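Local coordinates for protein polyporopepsin (Irpex lacteus, PDB 1WKR) that cleaves peptide bonds in proteins as a pepsin-family aspartic endopeptidase of broad specificity with milk-clotting activity, at residues V12-N17 against S155-L160; T25-L30 against T38-D43; D75-T78 against T83-K86; T127-L132 against P139-A144. All coordinates share one frame; numbering follows the deposited sequence.

Contact 1. Residues V12-N17 against S155-L160; sequences VDYVVN and STNGEL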
loop_
_atom_site.group_PDB
_atom_site.type_symbol
_atom_site.label_atom_id
_atom_site.label_comp_id
_atom_site.label_asym_id
_atom_site.label_seq_id
_atom_site.Cartn_x
_atom_site.Cartn_y
_atom_site.Cartn_z
ATOM N N VAL A 12 9.029 1.285 -5.919
ATOM C CA VAL A 12 7.814 0.531 -6.282
ATOM C C VAL A 12 7.062 0.042 -5.063
ATOM O O VAL A 12 5.900 -0.383 -5.160
ATOM C CB VAL A 12 8.107 -0.608 -7.278
ATOM C CG1 VAL A 12 8.682 -0.009 -8.608
ATOM C CG2 VAL A 12 9.072 -1.648 -6.747
ATOM N N ASP A 13 7.729 -0.012 -3.915
ATOM C CA ASP A 13 7.106 -0.493 -2.661
ATOM C C ASP A 13 7.857 0.108 -1.512
ATOM O O ASP A 13 8.928 0.715 -1.719
ATOM C CB ASP A 13 7.096 -2.051 -2.616
ATOM C CG ASP A 13 8.483 -2.629 -2.777
ATOM O OD1 ASP A 13 9.355 -2.357 -1.999
ATOM O OD2 ASP A 13 8.620 -3.486 -3.743
ATOM N N TYR A 14 7.311 -0.037 -0.308
ATOM C CA TYR A 14 8.033 0.235 0.939
ATOM C C TYR A 14 8.245 -1.082 1.676
ATOM O O TYR A 14 7.384 -1.978 1.625
ATOM C CB TYR A 14 7.186 1.139 1.889
ATOM C CG TYR A 14 7.506 2.614 1.737
ATOM C CD1 TYR A 14 6.901 3.383 0.720
ATOM C CD2 TYR A 14 8.355 3.246 2.630
ATOM C CE1 TYR A 14 7.201 4.764 0.603
ATOM C CE2 TYR A 14 8.613 4.595 2.545
ATOM C CZ TYR A 14 8.012 5.353 1.546
ATOM O OH TYR A 14 8.262 6.700 1.460
ATOM N N VAL A 15 9.380 -1.160 2.393
ATOM C CA VAL A 15 9.663 -2.299 3.246
ATOM C C VAL A 15 9.938 -1.847 4.639
ATOM O O VAL A 15 10.276 -0.705 4.945
ATOM C CB VAL A 15 10.889 -3.087 2.752
ATOM C CG1 VAL A 15 10.517 -3.803 1.452
ATOM C CG2 VAL A 15 12.132 -2.204 2.576
ATOM N N VAL A 16 9.768 -2.793 5.582
ATOM C CA VAL A 16 10.178 -2.630 6.970
ATOM C C VAL A 16 10.984 -3.867 7.332
ATOM O O VAL A 16 10.763 -4.966 6.869
ATOM C CB VAL A 16 9.005 -2.455 7.965
ATOM C CG1 VAL A 16 8.296 -1.145 7.771
ATOM C CG2 VAL A 16 8.005 -3.605 7.822
ATOM N N ASN A 17 11.963 -3.664 8.234
ATOM C CA ASN A 17 12.650 -4.779 8.898
ATOM C C ASN A 17 11.778 -5.393 9.912
ATOM O O ASN A 17 11.146 -4.750 10.771
ATOM C CB ASN A 17 13.960 -4.239 9.603
ATOM C CG ASN A 17 14.962 -3.926 8.564
ATOM O OD1 ASN A 17 15.802 -2.944 8.923
ATOM N ND2 ASN A 17 15.048 -4.493 7.513
ATOM N N SER A 155 15.496 5.063 0.328
ATOM C CA SER A 155 15.494 6.084 1.328
ATOM C C SER A 155 14.634 5.681 2.482
ATOM O O SER A 155 13.422 5.389 2.299
ATOM C CB SER A 155 14.911 7.382 0.737
ATOM O OG SER A 155 15.593 7.927 -0.418
ATOM N N THR A 156 15.187 5.616 3.666
ATOM C CA THR A 156 14.407 5.273 4.851
ATOM C C THR A 156 13.723 6.547 5.322
ATOM O O THR A 156 14.164 7.230 6.233
ATOM C CB THR A 156 15.288 4.625 5.971
ATOM O OG1 THR A 156 15.920 3.481 5.383
ATOM C CG2 THR A 156 14.419 4.139 7.149
ATOM N N ASN A 157 12.613 6.856 4.684
ATOM C CA ASN A 157 11.925 8.147 4.913
ATOM C C ASN A 157 10.479 7.937 5.350
ATOM O O ASN A 157 9.729 8.913 5.458
ATOM C CB ASN A 157 11.987 9.026 3.676
ATOM C CG ASN A 157 11.182 8.486 2.506
ATOM O OD1 ASN A 157 10.456 7.490 2.651
ATOM N ND2 ASN A 157 11.194 9.152 1.337
ATOM N N GLY A 158 10.113 6.711 5.710
ATOM C CA GLY A 158 8.715 6.360 6.067
ATOM C C GLY A 158 8.613 5.859 7.465
ATOM O O GLY A 158 9.627 5.632 8.178
ATOM N N GLU A 159 7.371 5.634 7.900
ATOM C CA GLU A 159 7.115 5.161 9.282
ATOM C C GLU A 159 5.810 4.436 9.331
ATOM O O GLU A 159 4.824 4.864 8.733
ATOM C CB GLU A 159 7.112 6.352 10.283
ATOM C CG GLU A 159 6.944 5.904 11.746
ATOM C CD GLU A 159 6.901 7.102 12.610
ATOM O OE1 GLU A 159 5.851 7.827 12.610
ATOM O OE2 GLU A 159 7.839 7.307 13.374
ATOM N N LEU A 160 5.781 3.347 10.063
ATOM C CA LEU A 160 4.522 2.681 10.524
ATOM C C LEU A 160 4.361 2.949 11.978
ATOM O O LEU A 160 5.328 2.733 12.743
ATOM C CB LEU A 160 4.548 1.178 10.274
ATOM C CG LEU A 160 4.185 0.749 8.850
ATOM C CD1 LEU A 160 4.810 1.416 7.733
ATOM C CD2 LEU A 160 4.168 -0.819 8.815
#

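Contact 2. Residues T25-L30 against T38-D43; sequences TTYSLL and TWLGAD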
loop_
_atom_site.group_PDB
_atom_site.type_symbol
_atom_site.label_atom_id
_atom_site.label_comp_id
_atom_site.label_asym_id
_atom_site.label_seq_id
_atom_site.Cartn_x
_atom_site.Cartn_y
_atom_site.Cartn_z
ATOM N N THR A 25 15.984 -13.495 13.332
ATOM C CA THR A 25 16.595 -13.173 12.034
ATOM C C THR A 25 15.764 -12.024 11.457
ATOM O O THR A 25 14.547 -12.037 11.542
ATOM C CB THR A 25 16.544 -14.419 11.110
ATOM O OG1 THR A 25 17.490 -15.386 11.663
ATOM C CG2 THR A 25 17.021 -14.115 9.694
ATOM N N THR A 26 16.432 -11.059 10.828
ATOM C CA THR A 26 15.732 -9.973 10.180
ATOM C C THR A 26 15.398 -10.247 8.750
ATOM O O THR A 26 16.232 -10.725 7.951
ATOM C CB THR A 26 16.642 -8.755 10.211
ATOM O OG1 THR A 26 16.832 -8.362 11.589
ATOM C CG2 THR A 26 15.933 -7.522 9.551
ATOM N N TYR A 27 14.143 -9.943 8.359
ATOM C CA TYR A 27 13.665 -10.075 7.013
ATOM C C TYR A 27 13.135 -8.694 6.595
ATOM O O TYR A 27 12.564 -7.945 7.405
ATOM C CB TYR A 27 12.513 -11.081 6.929
ATOM C CG TYR A 27 12.944 -12.471 7.399
ATOM C CD1 TYR A 27 12.970 -12.768 8.756
ATOM C CD2 TYR A 27 13.331 -13.437 6.496
ATOM C CE1 TYR A 27 13.362 -14.012 9.220
ATOM C CE2 TYR A 27 13.746 -14.756 6.958
ATOM C CZ TYR A 27 13.715 -14.930 8.290
ATOM O OH TYR A 27 14.092 -16.233 8.773
ATOM N N SER A 28 13.245 -8.367 5.293
ATOM C CA SER A 28 12.742 -7.061 4.796
ATOM C C SER A 28 11.401 -7.349 4.123
ATOM O O SER A 28 11.361 -7.946 3.052
ATOM C CB SER A 28 13.776 -6.501 3.870
ATOM O OG SER A 28 13.320 -5.226 3.427
ATOM N N LEU A 29 10.299 -6.959 4.773
ATOM C CA LEU A 29 8.976 -7.300 4.320
ATOM C C LEU A 29 8.288 -6.107 3.738
ATOM O O LEU A 29 8.332 -4.977 4.260
ATOM C CB LEU A 29 8.128 -7.859 5.461
ATOM C CG LEU A 29 8.706 -9.147 6.149
ATOM C CD1 LEU A 29 7.637 -9.751 7.010
ATOM C CD2 LEU A 29 9.111 -10.226 5.091
ATOM N N LEU A 30 7.567 -6.349 2.621
ATOM C CA LEU A 30 6.859 -5.306 1.880
ATOM C C LEU A 30 5.602 -4.894 2.646
ATOM O O LEU A 30 4.778 -5.734 3.011
ATOM C CB LEU A 30 6.529 -5.889 0.511
ATOM C CG LEU A 30 5.977 -4.919 -0.568
ATOM C CD1 LEU A 30 6.307 -5.445 -1.967
ATOM C CD2 LEU A 30 4.449 -4.747 -0.436
ATOM N N THR A 38 1.004 -12.272 6.429
ATOM C CA THR A 38 2.428 -11.966 6.652
ATOM C C THR A 38 3.239 -13.189 6.309
ATOM O O THR A 38 2.920 -14.269 6.853
ATOM C CB THR A 38 2.659 -11.475 8.075
ATOM O OG1 THR A 38 2.067 -10.172 8.197
ATOM C CG2 THR A 38 4.146 -11.343 8.397
ATOM N N TRP A 39 4.193 -13.076 5.404
ATOM C CA TRP A 39 4.972 -14.254 4.980
ATOM C C TRP A 39 6.334 -13.847 4.596
ATOM O O TRP A 39 6.645 -12.690 4.265
ATOM C CB TRP A 39 4.237 -14.952 3.815
ATOM C CG TRP A 39 4.143 -14.156 2.531
ATOM C CD1 TRP A 39 3.147 -13.327 2.141
ATOM C CD2 TRP A 39 5.104 -14.199 1.446
ATOM N NE1 TRP A 39 3.409 -12.815 0.880
ATOM C CE2 TRP A 39 4.586 -13.370 0.410
ATOM C CE3 TRP A 39 6.296 -14.877 1.237
ATOM C CZ2 TRP A 39 5.244 -13.165 -0.785
ATOM C CZ3 TRP A 39 6.967 -14.684 0.038
ATOM C CH2 TRP A 39 6.431 -13.856 -0.995
ATOM N N LEU A 40 7.212 -14.856 4.582
ATOM C CA LEU A 40 8.619 -14.678 4.227
ATOM C C LEU A 40 9.075 -15.909 3.405
ATOM O O LEU A 40 8.326 -16.879 3.247
ATOM C CB LEU A 40 9.497 -14.457 5.490
ATOM C CG LEU A 40 9.445 -15.559 6.537
ATOM C CD1 LEU A 40 10.393 -16.759 6.217
ATOM C CD2 LEU A 40 9.853 -14.952 7.881
ATOM N N GLY A 41 10.287 -15.828 2.877
ATOM C CA GLY A 41 10.856 -16.975 2.117
ATOM C C GLY A 41 11.110 -16.600 0.709
ATOM O O GLY A 41 11.582 -17.495 -0.076
ATOM N N ALA A 42 10.820 -15.387 0.224
ATOM C CA ALA A 42 11.162 -14.993 -1.151
ATOM C C ALA A 42 12.599 -14.768 -1.346
ATOM O O ALA A 42 13.080 -14.655 -2.551
ATOM C CB ALA A 42 10.355 -13.730 -1.567
ATOM N N ASP A 43 13.387 -14.625 -0.335
ATOM C CA ASP A 43 14.883 -14.399 -0.454
ATOM C C ASP A 43 15.538 -15.232 0.619
ATOM O O ASP A 43 15.788 -16.457 0.401
ATOM C CB ASP A 43 15.208 -12.972 -0.434
ATOM C CG ASP A 43 16.705 -12.700 -0.610
ATOM O OD1 ASP A 43 17.435 -13.664 -0.839
ATOM O OD2 ASP A 43 17.150 -11.524 -0.456
#

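Contact 3. Residues D75-T78 against T83-K86; sequences DTVT and TIPK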
loop_
_atom_site.group_PDB
_atom_site.type_symbol
_atom_site.label_atom_id
_atom_site.label_comp_id
_atom_site.label_asym_id
_atom_site.label_seq_id
_atom_site.Cartn_x
_atom_site.Cartn_y
_atom_site.Cartn_z
ATOM N N ASP A 75 5.225 -18.098 14.963
ATOM C CA ASP A 75 6.548 -17.700 15.397
ATOM C C ASP A 75 6.479 -16.344 16.099
ATOM O O ASP A 75 5.407 -15.662 16.059
ATOM C CB ASP A 75 7.522 -17.636 14.187
ATOM C CG ASP A 75 8.941 -18.027 14.582
ATOM O OD1 ASP A 75 9.391 -17.711 15.674
ATOM O OD2 ASP A 75 9.678 -18.541 13.693
ATOM N N THR A 76 7.538 -15.942 16.742
ATOM C CA THR A 76 7.614 -14.627 17.403
ATOM C C THR A 76 8.063 -13.635 16.369
ATOM O O THR A 76 9.118 -13.788 15.732
ATOM C CB THR A 76 8.588 -14.686 18.559
ATOM O OG1 THR A 76 7.992 -15.541 19.551
ATOM C CG2 THR A 76 8.786 -13.322 19.215
ATOM N N VAL A 77 7.291 -12.562 16.210
ATOM C CA VAL A 77 7.587 -11.482 15.225
ATOM C C VAL A 77 7.866 -10.215 15.953
ATOM O O VAL A 77 7.071 -9.823 16.872
ATOM C CB VAL A 77 6.341 -11.353 14.309
ATOM C CG1 VAL A 77 6.421 -10.092 13.458
ATOM C CG2 VAL A 77 6.249 -12.616 13.430
ATOM N N THR A 78 8.904 -9.497 15.566
ATOM C CA THR A 78 9.298 -8.218 16.199
ATOM C C THR A 78 9.237 -7.112 15.188
ATOM O O THR A 78 9.742 -7.229 14.066
ATOM C CB THR A 78 10.767 -8.329 16.709
ATOM O OG1 THR A 78 10.860 -9.478 17.644
ATOM C CG2 THR A 78 11.152 -7.173 17.498
ATOM N N THR A 83 6.693 -6.800 20.189
ATOM C CA THR A 83 6.885 -8.278 19.967
ATOM C C THR A 83 5.582 -8.954 19.961
ATOM O O THR A 83 4.697 -8.698 20.878
ATOM C CB THR A 83 7.774 -8.830 21.063
ATOM O OG1 THR A 83 9.068 -8.118 21.001
ATOM C CG2 THR A 83 8.073 -10.260 20.880
ATOM N N ILE A 84 5.349 -9.877 19.042
ATOM C CA ILE A 84 4.162 -10.659 18.922
ATOM C C ILE A 84 4.513 -12.115 19.045
ATOM O O ILE A 84 5.020 -12.706 18.065
ATOM C CB ILE A 84 3.454 -10.471 17.539
ATOM C CG1 ILE A 84 3.249 -8.985 17.276
ATOM C CG2 ILE A 84 2.147 -11.243 17.530
ATOM C CD1 ILE A 84 2.950 -8.719 15.775
ATOM N N PRO A 85 4.299 -12.750 20.171
ATOM C CA PRO A 85 4.547 -14.201 20.282
ATOM C C PRO A 85 3.352 -14.933 19.449
ATOM O O PRO A 85 2.235 -14.424 19.501
ATOM C CB PRO A 85 4.434 -14.479 21.817
ATOM C CG PRO A 85 3.874 -13.253 22.495
ATOM C CD PRO A 85 3.873 -12.142 21.488
ATOM N N LYS A 86 3.632 -15.908 18.794
ATOM C CA LYS A 86 2.725 -16.735 18.161
ATOM C C LYS A 86 1.925 -16.082 17.019
ATOM O O LYS A 86 0.771 -16.405 16.806
ATOM C CB LYS A 86 1.835 -17.450 19.168
ATOM C CG LYS A 86 2.574 -18.348 20.213
ATOM C CD LYS A 86 1.605 -19.465 20.845
ATOM C CE LYS A 86 1.089 -20.276 19.630
ATOM N NZ LYS A 86 0.441 -21.728 20.243
HETATM O O HOH W 1 6.115 -17.602 19.217
#

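Contact 4. Residues T127-L132 against P139-A144; sequences TVTDNL and PTNLLA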
loop_
_atom_site.group_PDB
_atom_site.type_symbol
_atom_site.label_atom_id
_atom_site.label_comp_id
_atom_site.label_asym_id
_atom_site.label_seq_id
_atom_site.Cartn_x
_atom_site.Cartn_y
_atom_site.Cartn_z
ATOM N N THR A 127 -4.053 -10.644 12.022
ATOM C CA THR A 127 -2.901 -9.946 11.470
ATOM C C THR A 127 -2.003 -9.445 12.542
ATOM O O THR A 127 -2.347 -9.481 13.756
ATOM C CB THR A 127 -3.399 -8.754 10.634
ATOM O OG1 THR A 127 -4.015 -7.798 11.528
ATOM C CG2 THR A 127 -4.424 -9.153 9.566
ATOM N N VAL A 128 -0.839 -8.964 12.157
ATOM C CA VAL A 128 0.069 -8.379 13.147
ATOM C C VAL A 128 -0.605 -7.306 13.930
ATOM O O VAL A 128 -0.442 -7.229 15.179
ATOM C CB VAL A 128 1.391 -7.863 12.517
ATOM C CG1 VAL A 128 2.201 -9.047 11.998
ATOM C CG2 VAL A 128 1.180 -6.823 11.421
ATOM N N THR A 129 -1.421 -6.435 13.297
ATOM C CA THR A 129 -2.076 -5.349 14.012
ATOM C C THR A 129 -3.110 -5.911 15.005
ATOM O O THR A 129 -3.175 -5.486 16.157
ATOM C CB THR A 129 -2.791 -4.417 13.013
ATOM O OG1 THR A 129 -1.891 -4.204 11.896
ATOM C CG2 THR A 129 -3.110 -3.094 13.650
ATOM N N ASP A 130 -3.923 -6.884 14.550
ATOM C CA ASP A 130 -4.893 -7.525 15.419
ATOM C C ASP A 130 -4.232 -8.152 16.648
ATOM O O ASP A 130 -4.753 -8.005 17.748
ATOM C CB ASP A 130 -5.618 -8.660 14.648
ATOM C CG ASP A 130 -6.550 -8.189 13.638
ATOM O OD1 ASP A 130 -7.063 -7.068 13.700
ATOM O OD2 ASP A 130 -6.838 -9.027 12.703
ATOM N N ASN A 131 -3.114 -8.850 16.463
ATOM C CA ASN A 131 -2.440 -9.486 17.581
ATOM C C ASN A 131 -1.810 -8.508 18.526
ATOM O O ASN A 131 -1.863 -8.684 19.772
ATOM C CB ASN A 131 -1.410 -10.507 17.093
ATOM C CG ASN A 131 -2.049 -11.764 16.565
ATOM O OD1 ASN A 131 -3.084 -12.221 17.056
ATOM N ND2 ASN A 131 -1.426 -12.357 15.536
ATOM N N LEU A 132 -1.157 -7.460 18.033
ATOM C CA LEU A 132 -0.615 -6.408 18.881
ATOM C C LEU A 132 -1.738 -5.850 19.770
ATOM O O LEU A 132 -1.471 -5.529 20.947
ATOM C CB LEU A 132 -0.044 -5.272 18.040
ATOM C CG LEU A 132 1.347 -5.638 17.444
ATOM C CD1 LEU A 132 1.688 -4.571 16.379
ATOM C CD2 LEU A 132 2.424 -5.670 18.512
ATOM N N PRO A 139 -2.765 0.425 22.279
ATOM C CA PRO A 139 -3.961 0.821 23.036
ATOM C C PRO A 139 -5.256 0.832 22.195
ATOM O O PRO A 139 -6.354 0.746 22.761
ATOM C CB PRO A 139 -3.657 2.246 23.523
ATOM C CG PRO A 139 -2.596 2.772 22.585
ATOM C CD PRO A 139 -1.795 1.556 22.158
ATOM N N THR A 140 -5.144 0.840 20.862
ATOM C CA THR A 140 -6.361 0.719 19.975
ATOM C C THR A 140 -5.877 0.018 18.720
ATOM O O THR A 140 -4.672 -0.079 18.458
ATOM C CB THR A 140 -6.984 2.071 19.749
ATOM O OG1 THR A 140 -8.268 1.882 19.142
ATOM C CG2 THR A 140 -6.116 3.002 18.876
ATOM N N ASN A 141 -6.829 -0.580 18.009
ATOM C CA ASN A 141 -6.473 -1.458 16.894
ATOM C C ASN A 141 -6.417 -0.654 15.637
ATOM O O ASN A 141 -7.401 -0.410 14.924
ATOM C CB ASN A 141 -7.486 -2.612 16.813
ATOM C CG ASN A 141 -7.022 -3.713 15.904
ATOM O OD1 ASN A 141 -6.075 -3.541 15.132
ATOM N ND2 ASN A 141 -7.706 -4.876 15.976
ATOM N N LEU A 142 -5.202 -0.112 15.364
ATOM C CA LEU A 142 -4.975 0.898 14.339
ATOM C C LEU A 142 -3.549 0.832 13.886
ATOM O O LEU A 142 -2.641 0.583 14.660
ATOM C CB LEU A 142 -5.344 2.220 14.981
ATOM C CG LEU A 142 -5.091 3.547 14.258
ATOM C CD1 LEU A 142 -6.100 4.587 14.732
ATOM C CD2 LEU A 142 -3.615 3.982 14.401
ATOM N N LEU A 143 -3.353 1.189 12.596
ATOM C CA LEU A 143 -2.042 1.379 11.991
ATOM C C LEU A 143 -2.072 2.700 11.269
ATOM O O LEU A 143 -2.994 2.958 10.524
ATOM C CB LEU A 143 -1.769 0.219 10.970
ATOM C CG LEU A 143 -0.553 0.490 10.061
ATOM C CD1 LEU A 143 0.763 0.534 10.795
ATOM C CD2 LEU A 143 -0.499 -0.616 8.998
ATOM N N ALA A 144 -1.041 3.532 11.405
ATOM C CA ALA A 144 -0.922 4.797 10.667
ATOM C C ALA A 144 0.359 4.781 9.902
ATOM O O ALA A 144 1.446 4.388 10.424
ATOM C CB ALA A 144 -0.975 5.956 11.636
HETATM O O HOH W 2 -6.219 -4.659 12.670
#

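Contact 1. Residues V12-N17 against S155-L160
The hydroxyl of Tyr14 is gripped from several sides. It donates to Asn157 OD1 in a short bond, 2.6 Å from OH to OD1, while the backbone N-H of Glu148 supplies a hydrogen bond to Tyr14 OH and Asn9 ND2 a weak one. OH approaches the amide oxygen at a C=O...O angle of 133°, tilted 20° from the carbonyl plane. Asn157 reaches it because its CG sits between its own backbone N and carbonyl carbon (chi1 68°), which swings the amide round to the edge of the phenol ring; Asn157 ND2 donates to Glu148 O. Gly158 lies next in the chain, its CA 3.9 Å from Tyr14 CE2, where any CB would run into the ring. Asn157 and Gly158 together face Ala7 of strand 3-9, a classic beta bulge in strand 155-162; strand 3-9 pairs with both 14-20 and 155-162 in this pepsin-like fold. A phenylalanine in place of Tyr14 would probably leave Asn157 OD1 and the N-H of Glu148 without their shared partner. Phe147 stacks on the tyrosine ring. Farther along, the strands meet through apolar branches alone, Val16 CG1 lying 4.3 Å from Leu160 CD2, with Leu105 touching both side chains.

Contact 2. Residues T25-L30 against T38-D43
One face of the Tyr27 ring is covered by Leu40, whose CD2 methyl sits almost exactly over the ring centre, 3.7 Å from CD2 to the centroid and only 4° off the normal: a CH-pi contact. The other methyl, CD1, is set toward the hydroxyl end, 4.0 Å from Tyr27 CE2. This is side-chain packing inside the pepsin-like beta fold, between strand 25-32, which runs on into the catalytic Asp32, and the short strand 39-40; no hydrogen bond joins the two segments. Leu40 carries its CG between the backbone N and the carbonyl carbon (chi1 58°), which lays its branch across the ring. Beyond the contact, Tyr27 OH is hydrogen-bonded to Val47 N, so the phenol is held at its far end as well as over its face. An alanine at Tyr27 is likely to open a gap beneath the Leu40 methyls and leave the N-H of Val47 without its hydroxyl mate. Val20 of strand 14-20 touches both Tyr27 and Leu40. Two residues on, Leu29 points into the same interior, its CD1 meeting Thr38 CG2 at 4.1 Å, while Thr38 OG1 is hydrogen-bonded to Gly106 N. The second methyl of Leu29, CD2, rests 3.6 Å from the backbone oxygen Trp39 O.

Contact 3. Residues D75-T78 against T83-K86
Thr83, Val77 and Ile84 lose the most surface in this antiparallel beta hairpin, which joins strand 67-79 to strand 82-96. Val77 and Ile84 form a hydrogen-bonded pair. Ile84 N donates to Val77 O at 2.8 Å, nearly in line with the carbonyl, whereas Val77 N reaches Ile84 O at 2.9 Å from a position tilted 31° out of the carbonyl plane. Their side chains share one face of the sheet, where Val77 CG1 and Ile84 CD1 are 4.4 Å apart; helix 128-134 packs against Ile84 there.

Thr83 lies on the other face, in a non-hydrogen-bonded pair with Thr78, the two side chains side by side and pointing the same way. With OG1 beside the backbone N (chi1 -60°), the CG2 of Thr83 is left anti to that N and meets Thr76 CG2, 3.6 Å away, and the two side chains slant across each other. Past Ile84 the chain turns a corner, and a water takes over the link: it accepts from Lys86 N and lies 2.8 Å from Thr76 OG1. The hairpin therefore rests on paired backbone bonds, with an apolar face against the helix and a threonine face where methyl contacts mix with hydroxyl groups.

Contact 4. Residues T127-L132 against P139-A144
One direct hydrogen bond and one bridging water fasten Asp130 and Asn141 together. Asn141 ND2 donates directly to Asp130 OD1, 3.2 Å away, in a nearly straight bond (167°). The acceptor lies close to the amide plane, but the carboxylate is turned almost perpendicular to that plane, 89° between the two, and ND2 meets OD1 on its anti side. Beside this bond a water lies within hydrogen-bonding distance of both Asp130 OD1 and Asn141 OD1, 2.7 Å from the latter, and can bridge them, so that the aspartate oxygen is reached by both the amide and the solvent molecule. The extended Asn141 side chain, its CG turned away from the backbone N (chi1 -167°), carries the amide over to the helix.

The same carboxylate also serves the start of the helix. Its other oxygen, OD2, takes the N-H of Thr127 at 3.3 Å, and Thr127 OG1 in return accepts from Asp130 N at 3.2 Å. These reciprocal bonds make a capping box, with Thr127 as the N-cap. One side chain thus closes the first turn and ties it to the segment 139-144.

Van der Waals contact comes from Thr129, whose CG2 methyl touches Asn141 OD1 at 3.3 Å and Leu142 O at 3.8 Å.

Asn141, at the centre of an inverse gamma turn, leads into strand 142-146, which is flanked in its sheet by strands 155-162 and 316-321; Phe162 touches Thr129, Leu132 and Leu143, while Ile84 of strand 82-96 packs against Val128, Asn131 and Leu132 of the helix.

How the contacts relate
Contacts 1 and 2 are joined through the neighbouring strands 14-20 and 25-32, where Val16 N lies 2.9 Å from Leu29 O, a probable hydrogen bond. Contact 4 joins contact 1 through Leu143 CD1, 3.9 Å from Leu160 CB, and reaches contact 3 where Leu132 CD2 comes within 3.6 Å of Ile84 CG1. Contacts 2 and 3 do not touch, their nearest atoms being about 6 Å apart. The side chain of catalytic Asp32 is about 7 Å from that of Trp39 and about 9 Å from those of Tyr14 and Leu143; that of Asp212 is about 10 Å from the last two and 12 Å from Trp39. Leu30 packs on the bound peptide, whereas contact 3 stands away from the active site.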